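PDB 3IQ0: putative Ribokinase II from Escherichia coli O6, which probably phosphorylates ribose or a related sugar, using the ATP and magnesium it binds, as a member of the pfkB carbohydrate kinase family. Local coordinates for residues M195-E198 / G199-L202. Numbering follows the deposited sequence.
Sequences MPSE and GEVL. With ATP (adenosine-5'-triphosphate), chain G.
Residues 197-200 form a type I beta turn with Glu198 and Gly199 at its corners, closed by a bond in which Glu200 N donates to Ser197 O at 2.8 Å and meets that oxygen from above the carbonyl plane. The same two residues are tied a second time through a side chain. The carboxylate of Glu200 reaches back along the turn, its chain extended beyond CG, and OE1 accepts the backbone N-H of Ser197 at 3.0 Å. This bond is fairly straight (159° at the hydrogen) and uses the anti side of the carboxylate, 24° out of its plane. CG of Glu200 stands anti to the carbonyl carbon (chi1 -50°), beside its own backbone N, which brings OE1 within reach of the Ser197 N-H.

The turn follows strand 193-194 of the central, largely parallel sheet of this ribokinase-type fold, at the strand ends where ATP lies. Ser197 belongs to the ATP pocket, and its side chain is about 4 Å from the bound magnesium ion. The side chains of Pro196 and Val201 cross at an angle, with CG of Pro196 3.9 Å from CG2 of Val201, and Val201 continues this apolar contact onto Ala213 and Ile214 of helix 210-220. Glu198 extends from the turn, and its OE2 forms a salt bridge with Arg229.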
HETATM    1  N   MSE B 195      25.838   6.566 -14.896  1.00 23.84           N
HETATM    2  CA  MSE B 195      26.282   6.514 -13.504  1.00 24.98           C
HETATM    3  C   MSE B 195      25.943   5.213 -12.767  1.00 26.87           C
HETATM    4  O   MSE B 195      25.184   5.202 -11.798  1.00 24.75           O
HETATM    5  CB  MSE B 195      25.705   7.718 -12.749  1.00 27.92           C
HETATM    6  CG  MSE B 195      26.031   9.054 -13.407  1.00 32.99           C
HETATM    7 SE   MSE B 195      25.281  10.576 -12.461  1.00 40.79          SE
HETATM    8  CE  MSE B 195      23.580  10.609 -13.291  1.00 36.13           C
ATOM      9  N   PRO B 196      26.527   4.092 -13.212  1.00 28.02           N
ATOM     10  CA  PRO B 196      26.256   2.807 -12.569  1.00 27.72           C
ATOM     11  C   PRO B 196      27.041   2.644 -11.282  1.00 28.43           C
ATOM     12  O   PRO B 196      28.084   3.268 -11.099  1.00 28.55           O
ATOM     13  CB  PRO B 196      26.717   1.809 -13.618  1.00 29.49           C
ATOM     14  CG  PRO B 196      27.943   2.480 -14.141  1.00 28.47           C
ATOM     15  CD  PRO B 196      27.479   3.924 -14.324  1.00 26.19           C
ATOM     16  N   SER B 197      26.537   1.809 -10.383  1.00 27.83           N
ATOM     17  CA  SER B 197      27.266   1.543  -9.159  1.00 29.45           C
ATOM     18  C   SER B 197      28.213   0.406  -9.531  1.00 30.02           C
ATOM     19  O   SER B 197      28.028  -0.253 -10.553  1.00 29.34           O
ATOM     20  CB  SER B 197      26.322   1.094  -8.047  1.00 29.24           C
ATOM     21  OG  SER B 197      25.644  -0.093  -8.401  1.00 31.42           O
ATOM     22  N   GLU B 198      29.226   0.184  -8.706  1.00 31.81           N
ATOM     23  CA  GLU B 198      30.211  -0.863  -8.949  1.00 34.30           C
ATOM     24  C   GLU B 198      29.559  -2.187  -9.339  1.00 34.09           C
ATOM     25  O   GLU B 198      29.992  -2.851 -10.285  1.00 35.04           O
ATOM     26  CB  GLU B 198      31.062  -1.045  -7.691  1.00 36.02           C
ATOM     27  CG  GLU B 198      32.396  -1.719  -7.904  1.00 40.14           C
ATOM     28  CD  GLU B 198      33.314  -1.543  -6.708  1.00 43.05           C
ATOM     29  OE1 GLU B 198      32.925  -1.952  -5.593  1.00 47.49           O
ATOM     30  OE2 GLU B 198      34.424  -0.993  -6.881  1.00 44.42           O
ATOM     31  N   GLY B 199      28.511  -2.563  -8.612  1.00 34.23           N
ATOM     32  CA  GLY B 199      27.827  -3.817  -8.882  1.00 32.91           C
ATOM     33  C   GLY B 199      26.825  -3.804 -10.021  1.00 33.05           C
ATOM     34  O   GLY B 199      26.165  -4.813 -10.273  1.00 33.47           O
ATOM     35  N   GLU B 200      26.711  -2.677 -10.717  1.00 32.63           N
ATOM     36  CA  GLU B 200      25.774  -2.558 -11.832  1.00 32.48           C
ATOM     37  C   GLU B 200      26.494  -2.286 -13.153  1.00 32.16           C
ATOM     38  O   GLU B 200      25.864  -2.226 -14.201  1.00 32.62           O
ATOM     39  CB  GLU B 200      24.775  -1.421 -11.571  1.00 31.50           C
ATOM     40  CG  GLU B 200      24.097  -1.458 -10.217  1.00 32.49           C
ATOM     41  CD  GLU B 200      23.219  -0.236  -9.968  1.00 34.02           C
ATOM     42  OE1 GLU B 200      23.652   0.888 -10.310  1.00 33.33           O
ATOM     43  OE2 GLU B 200      22.103  -0.403  -9.428  1.00 32.59           O
ATOM     44  N   VAL B 201      27.810  -2.120 -13.095  1.00 33.73           N
ATOM     45  CA  VAL B 201      28.612  -1.826 -14.284  1.00 34.73           C
ATOM     46  C   VAL B 201      28.503  -2.826 -15.435  1.00 36.00           C
ATOM     47  O   VAL B 201      28.435  -2.433 -16.600  1.00 34.91           O
ATOM     48  CB  VAL B 201      30.107  -1.688 -13.921  1.00 34.29           C
ATOM     49  CG1 VAL B 201      30.941  -1.562 -15.182  1.00 35.63           C
ATOM     50  CG2 VAL B 201      30.314  -0.470 -13.043  1.00 35.24           C
ATOM     51  N   LEU B 202      28.487  -4.114 -15.112  1.00 37.31           N
ATOM     52  CA  LEU B 202      28.418  -5.142 -16.143  1.00 39.43           C
ATOM     53  C   LEU B 202      26.998  -5.504 -16.579  1.00 40.18           C
ATOM     54  O   LEU B 202      26.809  -6.111 -17.630  1.00 40.46           O
ATOM     55  CB  LEU B 202      29.142  -6.402 -15.657  1.00 39.01           C
ATOM     56  CG  LEU B 202      30.589  -6.223 -15.186  1.00 40.27           C
ATOM     57  CD1 LEU B 202      31.075  -7.511 -14.544  1.00 41.97           C
ATOM     58  CD2 LEU B 202      31.482  -5.837 -16.357  1.00 39.11           C
TER
HETATM   59  PG  ATP G 900      21.654   2.928  -5.046  1.00 50.14           P
HETATM   60  O1G ATP G 900      21.016   3.287  -3.730  1.00 52.97           O
HETATM   61  O2G ATP G 900      21.070   1.667  -5.631  1.00 52.60           O
HETATM   62  O3G ATP G 900      21.497   4.071  -6.048  1.00 52.98           O
HETATM   63  PB  ATP G 900      24.579   3.017  -5.456  1.00 39.35           P
HETATM   64  O1B ATP G 900      25.439   1.791  -5.493  1.00 43.71           O
HETATM   65  O2B ATP G 900      24.209   3.727  -6.712  1.00 41.35           O
HETATM   66  O3B ATP G 900      23.202   2.679  -4.692  1.00 46.78           O
HETATM   67  PA  ATP G 900      26.384   3.647  -3.330  1.00 40.29           P
HETATM   68  O1A ATP G 900      25.693   3.023  -2.137  1.00 42.56           O
HETATM   69  O2A ATP G 900      27.497   2.945  -4.009  1.00 39.57           O
HETATM   70  O3A ATP G 900      25.261   4.026  -4.449  1.00 39.90           O
HETATM   71  O5' ATP G 900      26.858   5.389  -3.369  1.00 39.15           O
HETATM   72  C5' ATP G 900      26.820   6.743  -3.424  1.00 38.44           C
HETATM   73  C4' ATP G 900      28.247   7.225  -3.355  1.00 38.69           C
HETATM   74  O4' ATP G 900      28.115   7.592  -1.976  1.00 37.29           O
HETATM   75  C3' ATP G 900      29.463   6.239  -3.251  1.00 38.21           C
HETATM   76  O3' ATP G 900      30.129   5.974  -4.474  1.00 38.22           O
HETATM   77  C2' ATP G 900      30.278   6.881  -2.216  1.00 37.62           C
HETATM   78  O2' ATP G 900      31.099   7.910  -2.783  1.00 35.18           O
HETATM   79  C1' ATP G 900      29.286   7.392  -1.216  1.00 37.14           C
HETATM   80  N9  ATP G 900      29.026   6.365  -0.126  1.00 35.16           N
HETATM   81  C8  ATP G 900      28.043   5.385  -0.046  1.00 35.76           C
HETATM   82  N7  ATP G 900      28.138   4.663   1.082  1.00 35.73           N
HETATM   83  C5  ATP G 900      29.170   5.151   1.769  1.00 34.91           C
HETATM   84  C6  ATP G 900      29.865   4.860   3.069  1.00 35.33           C
HETATM   85  N6  ATP G 900      29.400   3.878   3.842  1.00 35.20           N
HETATM   86  N1  ATP G 900      30.978   5.640   3.449  1.00 35.14           N
HETATM   87  C2  ATP G 900      31.497   6.678   2.671  1.00 34.36           C
HETATM   88  N3  ATP G 900      30.897   6.993   1.449  1.00 33.63           N
HETATM   89  C4  ATP G 900      29.775   6.277   0.969  1.00 34.55           C